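Globin III, extracellular (PDB 1X9F) probably binds and carries oxygen on its heme, as a globin subunit of the giant extracellular erythrocruorin of the earthworm. Local coordinates at residues 14-19 and 80-85; 31-36 and 70-75; 47-52 and 110-115; 96-101 and 145-150. All blocks are in the same frame, centred on the assembly; numbering follows the deposited sequence.

Contact 1. Residues 14-19 and 80-85; sequences IVQKQW and LAINLL
Ile82 sets its terminal methyl on the flat indole of Trp19, and this apolar pairing is the centre from which the contact spreads. The CD1 atom of Ile82 lies 3.6 Å from the centroid of the five-membered ring of Trp19 and only 15° off its normal, a CH-pi contact over the face. The Trp19 ring reaches this place because its CG stands anti to the backbone N (chi1 177°), and the two side chains cross at about a right angle. The other branch of Ile82 touches two neighbours: its CG2 is 3.8 Å from Trp19 CD1, while Gln16 CG stands 3.9 Å from that same Ile82 CG2. Next outward, Val15 CG1 meets Leu85 CD1 at 4.0 Å, and Trp136 of helix 133-148 packs on both Val15 and Ile82.

At the polar edge Gln16 slides past Ile82 in the opposite direction, its chain extended beyond CG. Its NE2 donates to Ile82 O at 2.7 Å, with an N-H...O angle of 153°, and lies in the plane of that carbonyl. The same oxygen accepts from Leu85 N at 3.2 Å, so two donors grip one carbonyl in the last turn of helix 65-83. Asp79 takes the indole NE1 of Trp19, and Asn83 OD1 accepts from Gly23 N of the neighbouring Globin II chain. Leu85 also touches Cys7, whose disulfide partner Cys139 lies against Val15. An N-terminal helix packed against the C-terminal end of the distal helix is consistent with the A-to-E packing of the globin fold.

Contact 2. Residues 31-36 and 70-75; sequences IKIGFG and HALRIL. With HEM (protoporphyrin IX containing Fe), chain R; CMO (carbon monoxide), chain S.
Apolar packing carries the meeting of Ile33 and Lys32 with Leu72, Leu75 and Ala71. Ile33 CG1 lies 3.6 Å from Leu72 CG. The CD2 branch of Leu72 also meets the aliphatic root of Lys32, 3.7 Å from its CB. Leu75 CD2 reaches Gly36 CA at 3.5 Å, on the side where a larger residue would carry its CB. With Gly36 facing Ala71, their CA atoms 4.9 Å apart, the axes of the two short helical segments approach to 8.1 Å at an angle of 91°.

Charged groups engage a neighbouring subunit: Lys32 NZ forms a salt bridge with Asp73 of the Globin II chain, and Arg73 NH1 another with Glu88 of that chain.

Ligand contacts occupy the other flank of 70-75. His70, its CG anti to the backbone N (chi1 173°), offers NE2 to the carbon monoxide O at 3.1 Å in a weak hydrogen bond, and Ile74 CB and CD1 lie against the same ligand. An alanine in place of His70 would probably leave the carbon monoxide oxygen without this donor and open a gap beside the heme propionate carbon CBD. A perpendicular B-to-E helix crossing backing a distal histidine is characteristic of the globin ligand pocket.

Contact 3. Residues 47-52 and 110-115; sequences IPEVND and KAHFKK. Unlike the reference sequence in segment 47-52: Glu49 (reference Asp). With HEM (protoporphyrin IX containing Fe), chain R.
Glu49 and His112 make a histidine-carboxylate hydrogen bond, part of a mixed polar and apolar contact that ties the turn between helices 28-46 and 50-53 to the N-terminal part of helix 110-127, beside the heme. His112 NE2 donates to Glu49 OE2 at 3.2 Å with an N-H...O angle of 162°. The carboxylate oxygen lies near the plane of the imidazole, whereas the donor stands above the carboxylate plane, the two flat groups being almost perpendicular. Glu49 gets there with its CG between the backbone N and the carbonyl carbon (chi1 74°) and the chain extended beyond it.

Apolar atoms fix the ring from other directions. Val50 CG2 sits over one face of His112, 4.0 Å from the ring centroid and 10° off the normal, a CH-pi contact. Ile47 CG2 approaches His112 CD2 at 3.8 Å, and Ile47 CD1 goes on to Lys115 CG at 3.7 Å; the amine of Lys115 is turned to Glu118. The type I turn from Ile47 to Val50 directs the side chains of Ile47, Glu49 and Val50 toward helix 110-127.

On the heme side, His112 CB lies 3.4 Å from the vinyl carbon CBC, and the Phe113 ring sets a face over the methyl CMC. A carboxylate at NE2 would be expected to favour a protonated, more positive imidazole, and together with Val50 it would hinder rotation of the ring against the vinyl group.

Contact 4. Residues 96-101 and 145-150; sequences DHLAHQ and TKISSR. With HEM (protoporphyrin IX containing Fe), chain O; PO4 (phosphate ion), chain Q.
Ala99 and Ile147 bring their backbones to 4.1 Å between CA atoms, near enough for Ala99 CA to make a CA-H...O contact with Ile147 O at 3.3 Å. The methyl of Ala99 rests against a second carbonyl, with its CB 3.5 Å from Lys146 O. Leu98 and Ile147 lie side by side and point the same way, Leu98 CB to Ile147 CG1 being 4.0 Å.

Polar groups gather on the outer side. His100 NE2 gives a weak hydrogen bond to Asp96 OD2 at 3.2 Å, and Asp96 OD1 makes a long salt bridge of 3.6 Å to Arg150 NE; Arg150 is poorly ordered, and its exact placement over the His100 ring is doubtful. An alanine at His100 would probably leave the Asp96 carboxylate without this donor and freer to turn. On the face turned from 145-150, His97 ND1 hydrogen-bonds O2 of a phosphate ion, probably from the crystallisation liquor, at 2.7 Å, and His97 NE2 hydrogen-bonds propionate O1A of a second heme, which Arg50 of the Globin II chain also holds.

A salt bridge from Lys146 to Asp92 adds a further tie between helix 133-148 and helix 88-103, while Ile147 also touches Phe113 on helix 110-127.

Overall arrangement
The contacts show how a globin frames its heme pocket, three reaching a heme and contact 1 standing behind. Contacts 1 and 2 share helix 65-83 and touch where Trp19 CH2 meets Leu75 CD1 at 3.6 Å; their centres are about 16 Å apart, and the side chain of Ile82 stays about 9 Å from the carbon monoxide heme. Contacts 2 and 3, about 17 Å apart by centres, do not touch but both reach that heme. Contact 4 joins contact 3 through Phe113 CE2 and Ile147 CG2, 3.5 Å apart, and its Leu98 side chain comes within about 4 Å of the same heme, while His97 reaches a second one. Contacts 1 and 3 lie on opposite sides of the chain's centre.

Contact 1. Residues 14-19 and 80-85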
# COMPACT_ATOMS: atom_id res chain seq x y z
N ILE C 14 9.38 12.42 21.48
CA ILE C 14 9.58 12.79 20.07
C ILE C 14 11.04 13.16 19.83
O ILE C 14 11.65 12.72 18.86
CB ILE C 14 8.63 13.97 19.64
CG1 ILE C 14 7.15 13.61 19.82
CG2 ILE C 14 8.91 14.40 18.20
CD1 ILE C 14 6.61 12.55 18.86
N VAL C 15 11.60 13.96 20.74
CA VAL C 15 12.99 14.39 20.65
C VAL C 15 13.96 13.21 20.66
O VAL C 15 14.87 13.14 19.83
CB VAL C 15 13.32 15.46 21.74
CG1 VAL C 15 14.83 15.65 21.89
CG2 VAL C 15 12.65 16.79 21.40
N GLN C 16 13.76 12.28 21.59
CA GLN C 16 14.63 11.11 21.75
C GLN C 16 14.63 10.19 20.54
O GLN C 16 15.68 9.70 20.11
CB GLN C 16 14.25 10.31 22.99
CG GLN C 16 14.59 11.04 24.27
CD GLN C 16 14.26 10.24 25.51
OE1 GLN C 16 13.18 9.67 25.63
NE2 GLN C 16 15.19 10.23 26.46
N LYS C 17 13.43 9.95 20.01
CA LYS C 17 13.23 9.12 18.84
C LYS C 17 13.91 9.76 17.63
O LYS C 17 14.60 9.08 16.86
CB LYS C 17 11.73 8.95 18.58
CG LYS C 17 11.40 8.03 17.42
CD LYS C 17 9.92 8.11 17.05
CE LYS C 17 9.04 7.34 18.03
NZ LYS C 17 7.60 7.48 17.68
N GLN C 18 13.73 11.07 17.48
CA GLN C 18 14.29 11.78 16.34
C GLN C 18 15.81 11.88 16.39
O GLN C 18 16.48 11.70 15.37
CB GLN C 18 13.65 13.15 16.18
CG GLN C 18 12.25 13.06 15.61
CD GLN C 18 11.51 14.38 15.57
OE1 GLN C 18 10.41 14.46 15.03
NE2 GLN C 18 12.09 15.43 16.14
N TRP C 19 16.35 12.15 17.57
CA TRP C 19 17.79 12.22 17.78
C TRP C 19 18.46 10.88 17.50
O TRP C 19 19.53 10.83 16.89
CB TRP C 19 18.02 12.62 19.23
CG TRP C 19 19.43 12.69 19.70
CD1 TRP C 19 20.03 11.85 20.59
CD2 TRP C 19 20.40 13.70 19.39
NE1 TRP C 19 21.32 12.26 20.84
CE2 TRP C 19 21.57 13.40 20.12
CE3 TRP C 19 20.40 14.83 18.56
CZ2 TRP C 19 22.73 14.17 20.03
CZ3 TRP C 19 21.56 15.60 18.48
CH2 TRP C 19 22.70 15.27 19.21
N LEU C 80 23.81 13.00 26.48
CA LEU C 80 23.51 12.68 27.86
C LEU C 80 22.19 13.30 28.31
O LEU C 80 21.32 12.60 28.83
CB LEU C 80 24.66 13.14 28.76
CG LEU C 80 24.42 13.06 30.26
CD1 LEU C 80 24.45 11.62 30.70
CD2 LEU C 80 25.46 13.86 31.01
N ALA C 81 22.05 14.61 28.11
CA ALA C 81 20.82 15.30 28.47
C ALA C 81 19.60 14.66 27.80
O ALA C 81 18.64 14.28 28.47
CB ALA C 81 20.92 16.78 28.11
N ILE C 82 19.66 14.52 26.48
CA ILE C 82 18.56 13.93 25.72
C ILE C 82 18.24 12.51 26.22
O ILE C 82 17.07 12.15 26.37
CB ILE C 82 18.86 13.93 24.20
CG1 ILE C 82 18.91 15.37 23.67
CG2 ILE C 82 17.82 13.07 23.43
CD1 ILE C 82 19.32 15.47 22.20
N ASN C 83 19.28 11.72 26.47
CA ASN C 83 19.05 10.36 26.95
C ASN C 83 18.55 10.30 28.38
O ASN C 83 18.13 9.24 28.84
CB ASN C 83 20.26 9.46 26.74
CG ASN C 83 20.27 8.82 25.36
OD1 ASN C 83 19.74 7.73 25.16
ND2 ASN C 83 20.86 9.52 24.39
N LEU C 84 18.58 11.44 29.08
CA LEU C 84 18.04 11.50 30.43
C LEU C 84 16.70 12.25 30.51
O LEU C 84 16.18 12.47 31.60
CB LEU C 84 19.07 12.07 31.42
CG LEU C 84 20.23 11.14 31.81
CD1 LEU C 84 21.22 11.86 32.72
CD2 LEU C 84 19.75 9.84 32.47
N LEU C 85 16.14 12.62 29.36
CA LEU C 85 14.86 13.34 29.35
C LEU C 85 13.71 12.57 30.00
O LEU C 85 12.83 13.18 30.62
CB LEU C 85 14.50 13.80 27.93
CG LEU C 85 15.27 15.02 27.40
CD1 LEU C 85 15.11 15.13 25.89
CD2 LEU C 85 14.84 16.31 28.08

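Contact 2. Residues 31-36 and 70-75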
# COMPACT_ATOMS: atom_id res chain seq x y z
N ILE C 31 30.21 11.48 12.75
CA ILE C 31 29.04 12.35 12.77
C ILE C 31 29.06 13.34 13.93
O ILE C 31 28.70 14.50 13.75
CB ILE C 31 27.76 11.50 12.83
CG1 ILE C 31 27.61 10.69 11.54
CG2 ILE C 31 26.52 12.38 13.06
CD1 ILE C 31 26.63 9.53 11.65
N LYS C 32 29.49 12.87 15.10
CA LYS C 32 29.54 13.74 16.28
C LYS C 32 30.55 14.86 16.07
O LYS C 32 30.24 16.03 16.31
CB LYS C 32 29.84 12.94 17.55
CG LYS C 32 28.63 12.22 18.14
CD LYS C 32 29.06 11.11 19.10
CE LYS C 32 27.85 10.46 19.79
NZ LYS C 32 28.31 9.27 20.60
N ILE C 33 31.74 14.50 15.59
CA ILE C 33 32.80 15.47 15.31
C ILE C 33 32.40 16.49 14.24
O ILE C 33 32.58 17.69 14.44
CB ILE C 33 34.11 14.75 14.93
CG1 ILE C 33 34.68 14.03 16.16
CG2 ILE C 33 35.14 15.74 14.38
CD1 ILE C 33 35.78 13.02 15.82
N GLY C 34 31.85 16.02 13.12
CA GLY C 34 31.43 16.91 12.04
C GLY C 34 30.37 17.90 12.49
O GLY C 34 30.50 19.11 12.25
N PHE C 35 29.35 17.39 13.16
CA PHE C 35 28.23 18.22 13.59
C PHE C 35 28.64 19.22 14.67
O PHE C 35 28.36 20.41 14.55
CB PHE C 35 27.06 17.33 14.05
CG PHE C 35 25.76 18.07 14.20
CD1 PHE C 35 25.32 18.94 13.20
CD2 PHE C 35 24.96 17.87 15.32
CE1 PHE C 35 24.11 19.62 13.34
CE2 PHE C 35 23.75 18.55 15.46
CZ PHE C 35 23.33 19.42 14.47
N GLY C 36 29.32 18.73 15.70
CA GLY C 36 29.81 19.56 16.80
C GLY C 36 30.77 20.64 16.35
O GLY C 36 30.65 21.80 16.78
N HIS C 70 37.07 17.58 21.89
CA HIS C 70 36.16 18.48 22.53
C HIS C 70 34.76 18.42 21.92
O HIS C 70 33.75 18.44 22.63
CB HIS C 70 36.70 19.89 22.43
CG HIS C 70 35.76 20.92 22.91
ND1 HIS C 70 35.53 21.15 24.25
CD2 HIS C 70 34.97 21.79 22.24
CE1 HIS C 70 34.65 22.12 24.38
NE2 HIS C 70 34.29 22.53 23.17
N ALA C 71 34.70 18.34 20.59
CA ALA C 71 33.42 18.29 19.89
C ALA C 71 32.66 17.03 20.27
O ALA C 71 31.44 17.07 20.46
CB ALA C 71 33.63 18.37 18.40
N LEU C 72 33.38 15.91 20.40
CA LEU C 72 32.81 14.67 20.92
C LEU C 72 32.27 14.90 22.33
O LEU C 72 31.21 14.39 22.69
CB LEU C 72 33.86 13.56 20.96
CG LEU C 72 34.24 12.94 19.61
CD1 LEU C 72 35.48 12.09 19.76
CD2 LEU C 72 33.09 12.12 19.04
N ARG C 73 33.03 15.67 23.11
CA ARG C 73 32.70 15.92 24.50
C ARG C 73 31.38 16.68 24.64
O ARG C 73 30.50 16.25 25.40
CB ARG C 73 33.85 16.64 25.19
CG ARG C 73 34.27 16.00 26.50
CD ARG C 73 35.77 15.83 26.66
NE ARG C 73 36.47 17.08 26.38
CZ ARG C 73 37.66 17.17 25.81
NH1 ARG C 73 38.32 16.09 25.42
NH2 ARG C 73 38.20 18.37 25.60
N ILE C 74 31.23 17.80 23.93
CA ILE C 74 29.97 18.56 23.95
C ILE C 74 28.80 17.77 23.38
O ILE C 74 27.68 17.84 23.90
CB ILE C 74 30.08 19.89 23.18
CG1 ILE C 74 28.68 20.54 23.12
CG2 ILE C 74 30.64 19.67 21.77
CD1 ILE C 74 28.56 21.82 22.25
N LEU C 75 29.07 17.04 22.30
CA LEU C 75 28.03 16.27 21.64
C LEU C 75 27.54 15.15 22.54
O LEU C 75 26.35 14.83 22.54
CB LEU C 75 28.55 15.69 20.32
CG LEU C 75 27.72 16.00 19.07
CD1 LEU C 75 26.28 15.53 19.18
CD2 LEU C 75 27.78 17.49 18.75
CHA HEM R . 33.33 22.43 27.90
CHB HEM R . 28.88 20.48 27.22
CHC HEM R . 27.30 24.63 25.19
CHD HEM R . 31.64 26.69 26.21
C1A HEM R . 32.22 21.46 27.84
C2A HEM R . 32.39 20.14 28.25
C3A HEM R . 31.08 19.51 28.06
C4A HEM R . 30.30 20.64 27.54
CMA HEM R . 30.64 18.09 28.33
CAA HEM R . 33.65 19.49 28.77
CBA HEM R . 33.60 19.41 30.28
CGA HEM R . 34.86 18.71 30.73
O1A HEM R . 34.89 17.47 30.70
O2A HEM R . 35.82 19.41 31.12
C1B HEM R . 28.03 21.48 26.58
C2B HEM R . 26.73 21.16 26.20
C3B HEM R . 26.35 22.33 25.62
C4B HEM R . 27.37 23.26 25.71
CMB HEM R . 25.95 19.88 26.35
CAB HEM R . 25.13 22.54 25.13
CBB HEM R . 23.85 22.38 24.66
C1C HEM R . 28.40 25.59 25.29
C2C HEM R . 28.29 26.88 24.79
C3C HEM R . 29.51 27.43 25.10
C4C HEM R . 30.27 26.46 25.72
CMC HEM R . 27.12 27.53 24.11
CAC HEM R . 29.95 28.80 24.75
CBC HEM R . 30.16 29.89 25.59
C1D HEM R . 32.54 25.68 26.79
C2D HEM R . 33.86 25.97 27.09
C3D HEM R . 34.39 24.80 27.58
C4D HEM R . 33.25 23.85 27.51
CMD HEM R . 34.56 27.30 26.93
CAD HEM R . 35.78 24.53 28.07
CBD HEM R . 36.62 24.15 26.85
CGD HEM R . 37.98 23.76 27.37
O1D HEM R . 38.85 24.65 27.49
O2D HEM R . 38.15 22.57 27.67
NA HEM R . 30.97 21.81 27.43
NB HEM R . 28.47 22.74 26.31
NC HEM R . 29.60 25.30 25.88
ND HEM R . 32.11 24.41 27.01
FE HEM R . 30.29 23.58 26.69
C CMO S . 31.12 22.97 24.59
O CMO S . 31.22 23.05 23.38

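Contact 3. Residues 47-52 and 110-115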
# COMPACT_ATOMS: atom_id res chain seq x y z
N ILE C 47 29.80 35.16 17.28
CA ILE C 47 30.24 35.87 18.47
C ILE C 47 31.74 35.66 18.63
O ILE C 47 32.16 34.72 19.32
CB ILE C 47 29.47 35.39 19.72
CG1 ILE C 47 27.95 35.42 19.48
CG2 ILE C 47 29.83 36.24 20.95
CD1 ILE C 47 27.13 34.84 20.64
N PRO C 48 32.55 36.53 18.02
CA PRO C 48 34.00 36.31 17.88
C PRO C 48 34.74 36.03 19.19
O PRO C 48 35.75 35.30 19.19
CB PRO C 48 34.50 37.62 17.25
CG PRO C 48 33.43 38.63 17.57
CD PRO C 48 32.14 37.83 17.45
N GLU C 49 34.25 36.61 20.29
CA GLU C 49 34.86 36.40 21.60
C GLU C 49 34.88 34.91 21.98
O GLU C 49 35.70 34.49 22.81
CB GLU C 49 34.15 37.22 22.68
CG GLU C 49 32.78 36.68 23.07
CD GLU C 49 32.18 37.33 24.30
OE1 GLU C 49 32.83 37.35 25.37
OE2 GLU C 49 31.02 37.82 24.21
N VAL C 50 34.00 34.12 21.36
CA VAL C 50 33.92 32.68 21.60
C VAL C 50 35.22 31.95 21.21
O VAL C 50 35.61 31.00 21.89
CB VAL C 50 32.67 32.04 20.91
CG1 VAL C 50 32.79 30.52 20.82
CG2 VAL C 50 31.41 32.40 21.67
N ASN C 51 35.88 32.41 20.15
CA ASN C 51 37.17 31.83 19.77
C ASN C 51 38.18 31.81 20.91
O ASN C 51 38.96 30.87 21.02
CB ASN C 51 37.75 32.56 18.57
CG ASN C 51 37.20 32.06 17.26
OD1 ASN C 51 37.33 30.88 16.93
ND2 ASN C 51 36.55 32.95 16.51
N ASP C 52 38.16 32.85 21.74
CA ASP C 52 39.06 32.93 22.89
C ASP C 52 38.70 31.87 23.93
O ASP C 52 39.60 31.24 24.51
CB ASP C 52 39.04 34.33 23.52
CG ASP C 52 39.48 35.42 22.54
OD1 ASP C 52 39.56 36.59 22.95
OD2 ASP C 52 39.77 35.19 21.34
N LYS C 110 25.44 33.80 29.29
CA LYS C 110 24.10 33.39 28.85
C LYS C 110 23.82 33.66 27.38
O LYS C 110 23.17 32.84 26.72
CB LYS C 110 23.03 34.03 29.73
CG LYS C 110 22.91 33.38 31.10
CD LYS C 110 21.82 34.02 31.93
CE LYS C 110 21.89 33.51 33.36
NZ LYS C 110 20.78 34.07 34.18
N ALA C 111 24.32 34.79 26.86
CA ALA C 111 24.07 35.19 25.48
C ALA C 111 24.60 34.16 24.49
O ALA C 111 24.01 33.95 23.42
CB ALA C 111 24.68 36.56 25.20
N HIS C 112 25.71 33.52 24.85
CA HIS C 112 26.32 32.49 24.02
C HIS C 112 25.40 31.28 23.88
O HIS C 112 25.28 30.70 22.80
CB HIS C 112 27.64 32.03 24.61
CG HIS C 112 28.69 33.10 24.72
ND1 HIS C 112 29.75 32.99 25.59
CD2 HIS C 112 28.87 34.26 24.06
CE1 HIS C 112 30.54 34.04 25.46
NE2 HIS C 112 30.02 34.83 24.54
N PHE C 113 24.76 30.90 24.99
CA PHE C 113 23.85 29.76 24.99
C PHE C 113 22.55 30.04 24.24
O PHE C 113 21.94 29.12 23.71
CB PHE C 113 23.56 29.32 26.42
CG PHE C 113 24.59 28.39 26.98
CD1 PHE C 113 25.80 28.88 27.46
CD2 PHE C 113 24.36 27.02 27.03
CE1 PHE C 113 26.77 28.02 27.97
CE2 PHE C 113 25.32 26.16 27.54
CZ PHE C 113 26.53 26.66 28.01
N LYS C 114 22.14 31.30 24.19
CA LYS C 114 20.95 31.66 23.42
C LYS C 114 21.23 31.55 21.93
O LYS C 114 20.36 31.15 21.16
CB LYS C 114 20.47 33.07 23.76
CG LYS C 114 19.24 33.49 22.96
CD LYS C 114 18.74 34.83 23.43
CE LYS C 114 17.55 35.27 22.61
NZ LYS C 114 17.00 36.58 23.14
N LYS C 115 22.45 31.91 21.54
CA LYS C 115 22.88 31.80 20.16
C LYS C 115 23.02 30.34 19.76
O LYS C 115 22.56 29.93 18.70
CB LYS C 115 24.20 32.53 19.98
CG LYS C 115 24.19 33.54 18.85
CD LYS C 115 23.73 32.91 17.55
CE LYS C 115 23.50 33.97 16.49
NZ LYS C 115 22.49 35.00 16.92
CHA HEM R . 33.33 22.43 27.90
CHB HEM R . 28.88 20.48 27.22
CHC HEM R . 27.30 24.63 25.19
CHD HEM R . 31.64 26.69 26.21
C1A HEM R . 32.22 21.46 27.84
C2A HEM R . 32.39 20.14 28.25
C3A HEM R . 31.08 19.51 28.06
C4A HEM R . 30.30 20.64 27.54
CMA HEM R . 30.64 18.09 28.33
CAA HEM R . 33.65 19.49 28.77
CBA HEM R . 33.60 19.41 30.28
CGA HEM R . 34.86 18.71 30.73
O1A HEM R . 34.89 17.47 30.70
O2A HEM R . 35.82 19.41 31.12
C1B HEM R . 28.03 21.48 26.58
C2B HEM R . 26.73 21.16 26.20
C3B HEM R . 26.35 22.33 25.62
C4B HEM R . 27.37 23.26 25.71
CMB HEM R . 25.95 19.88 26.35
CAB HEM R . 25.13 22.54 25.13
CBB HEM R . 23.85 22.38 24.66
C1C HEM R . 28.40 25.59 25.29
C2C HEM R . 28.29 26.88 24.79
C3C HEM R . 29.51 27.43 25.10
C4C HEM R . 30.27 26.46 25.72
CMC HEM R . 27.12 27.53 24.11
CAC HEM R . 29.95 28.80 24.75
CBC HEM R . 30.16 29.89 25.59
C1D HEM R . 32.54 25.68 26.79
C2D HEM R . 33.86 25.97 27.09
C3D HEM R . 34.39 24.80 27.58
C4D HEM R . 33.25 23.85 27.51
CMD HEM R . 34.56 27.30 26.93
CAD HEM R . 35.78 24.53 28.07
CBD HEM R . 36.62 24.15 26.85
CGD HEM R . 37.98 23.76 27.37
O1D HEM R . 38.85 24.65 27.49
O2D HEM R . 38.15 22.57 27.67
NA HEM R . 30.97 21.81 27.43
NB HEM R . 28.47 22.74 26.31
NC HEM R . 29.60 25.30 25.88
ND HEM R . 32.11 24.41 27.01
FE HEM R . 30.29 23.58 26.69

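Contact 4. Residues 96-101 and 145-150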
# COMPACT_ATOMS: atom_id res chain seq x y z
N ASP C 96 23.06 20.23 36.07
CA ASP C 96 23.69 21.01 37.14
C ASP C 96 25.21 20.84 37.12
O ASP C 96 25.94 21.82 37.23
CB ASP C 96 23.11 20.61 38.49
CG ASP C 96 23.48 21.58 39.59
OD1 ASP C 96 23.10 22.77 39.51
OD2 ASP C 96 24.16 21.24 40.58
N HIS C 97 25.67 19.60 36.98
CA HIS C 97 27.09 19.31 36.78
C HIS C 97 27.66 20.08 35.58
O HIS C 97 28.70 20.74 35.72
CB HIS C 97 27.28 17.80 36.60
CG HIS C 97 28.72 17.38 36.56
ND1 HIS C 97 29.48 17.18 37.69
CD2 HIS C 97 29.53 17.09 35.51
CE1 HIS C 97 30.69 16.80 37.35
NE2 HIS C 97 30.75 16.73 36.03
N LEU C 98 27.00 20.00 34.43
CA LEU C 98 27.39 20.81 33.28
C LEU C 98 27.38 22.30 33.63
O LEU C 98 28.29 23.04 33.23
CB LEU C 98 26.49 20.53 32.07
CG LEU C 98 26.65 19.17 31.38
CD1 LEU C 98 25.43 18.82 30.53
CD2 LEU C 98 27.92 19.12 30.54
N ALA C 99 26.36 22.73 34.37
CA ALA C 99 26.27 24.12 34.81
C ALA C 99 27.54 24.56 35.52
O ALA C 99 28.12 25.59 35.16
CB ALA C 99 25.05 24.33 35.69
N HIS C 100 27.99 23.78 36.51
CA HIS C 100 29.24 24.07 37.21
C HIS C 100 30.43 24.15 36.27
O HIS C 100 31.23 25.09 36.34
CB HIS C 100 29.51 23.04 38.32
CG HIS C 100 28.51 23.10 39.43
ND1 HIS C 100 28.43 24.17 40.30
CD2 HIS C 100 27.54 22.24 39.81
CE1 HIS C 100 27.46 23.95 41.17
NE2 HIS C 100 26.90 22.79 40.88
N GLN C 101 30.54 23.17 35.37
CA GLN C 101 31.66 23.11 34.44
C GLN C 101 31.79 24.38 33.58
O GLN C 101 32.91 24.78 33.26
CB GLN C 101 31.59 21.86 33.56
CG GLN C 101 31.81 20.54 34.33
CD GLN C 101 31.81 19.32 33.42
OE1 GLN C 101 30.94 19.18 32.56
NE2 GLN C 101 32.78 18.43 33.61
N THR C 145 19.01 26.44 29.26
CA THR C 145 18.78 27.30 30.41
C THR C 145 19.43 26.74 31.68
O THR C 145 20.01 27.50 32.45
CB THR C 145 17.27 27.52 30.64
OG1 THR C 145 16.71 28.21 29.51
CG2 THR C 145 17.02 28.51 31.79
N LYS C 146 19.34 25.43 31.88
CA LYS C 146 19.89 24.81 33.08
C LYS C 146 21.43 24.85 33.09
O LYS C 146 22.03 25.17 34.11
CB LYS C 146 19.39 23.37 33.22
CG LYS C 146 18.69 23.05 34.54
CD LYS C 146 17.22 23.55 34.58
CE LYS C 146 16.26 22.65 33.78
NZ LYS C 146 15.91 21.37 34.46
N ILE C 147 22.05 24.54 31.95
CA ILE C 147 23.51 24.61 31.84
C ILE C 147 24.03 26.04 32.02
O ILE C 147 25.10 26.25 32.60
CB ILE C 147 23.99 24.03 30.49
CG1 ILE C 147 23.52 22.57 30.35
CG2 ILE C 147 25.51 24.08 30.37
CD1 ILE C 147 23.63 22.00 28.94
N SER C 148 23.26 27.03 31.56
CA SER C 148 23.72 28.42 31.57
C SER C 148 23.24 29.27 32.76
O SER C 148 23.56 30.46 32.84
CB SER C 148 23.35 29.11 30.25
OG SER C 148 21.94 29.21 30.11
N SER C 149 22.50 28.65 33.68
CA SER C 149 21.94 29.34 34.87
C SER C 149 22.99 29.91 35.84
O SER C 149 22.75 30.92 36.50
CB SER C 149 21.00 28.40 35.63
OG SER C 149 21.69 27.26 36.12
N ARG C 150 24.14 29.25 35.91
CA ARG C 150 25.23 29.63 36.81
C ARG C 150 26.20 30.62 36.20
O ARG C 150 27.31 30.82 36.71
CB ARG C 150 26.02 28.39 37.24
CG ARG C 150 25.39 27.67 38.38
CD ARG C 150 26.08 26.39 38.73
NE ARG C 150 25.29 25.67 39.72
CZ ARG C 150 25.30 25.94 41.03
NH1 ARG C 150 26.07 26.91 41.53
NH2 ARG C 150 24.54 25.22 41.85
CHA HEM O . 34.84 11.04 37.17
CHB HEM O . 35.68 8.46 33.11
CHC HEM O . 37.47 4.78 35.79
CHD HEM O . 36.85 7.47 39.84
C1A HEM O . 34.83 10.61 35.77
C2A HEM O . 34.28 11.43 34.78
C3A HEM O . 34.50 10.70 33.54
C4A HEM O . 35.21 9.50 34.02
CMA HEM O . 34.10 11.08 32.13
CAA HEM O . 33.56 12.74 34.95
CBA HEM O . 34.45 13.96 34.81
CGA HEM O . 33.57 15.15 35.11
O1A HEM O . 32.78 15.56 34.23
O2A HEM O . 33.67 15.67 36.24
C1B HEM O . 36.25 7.19 33.52
C2B HEM O . 36.52 6.22 32.57
C3B HEM O . 37.03 5.23 33.34
C4B HEM O . 37.03 5.61 34.66
CMB HEM O . 36.32 6.26 31.08
CAB HEM O . 37.41 4.08 32.77
CBB HEM O . 37.78 3.01 32.10
C1C HEM O . 37.40 5.21 37.19
C2C HEM O . 37.77 4.33 38.19
C3C HEM O . 37.61 5.08 39.33
C4C HEM O . 37.14 6.34 38.94
CMC HEM O . 38.26 2.91 38.01
CAC HEM O . 37.88 4.60 40.71
CBC HEM O . 37.26 3.49 41.14
C1D HEM O . 36.23 8.76 39.45
C2D HEM O . 35.85 9.70 40.41
C3D HEM O . 35.27 10.72 39.70
C4D HEM O . 35.37 10.27 38.30
CMD HEM O . 36.04 9.61 41.90
CAD HEM O . 34.70 12.02 40.22
CBD HEM O . 33.35 11.80 40.89
CGD HEM O . 32.85 13.15 41.32
O1D HEM O . 32.60 14.02 40.45
O2D HEM O . 32.70 13.37 42.53
NA HEM O . 35.45 9.46 35.36
NB HEM O . 36.55 6.86 34.80
NC HEM O . 37.03 6.46 37.59
ND HEM O . 35.95 9.06 38.16
FE HEM O . 36.31 7.99 36.47
P PO4 Q . 28.23 18.73 40.45
O1 PO4 Q . 28.22 19.16 41.91
O2 PO4 Q . 28.83 17.34 40.33
O3 PO4 Q . 29.07 19.70 39.65
O4 PO4 Q . 26.80 18.72 39.95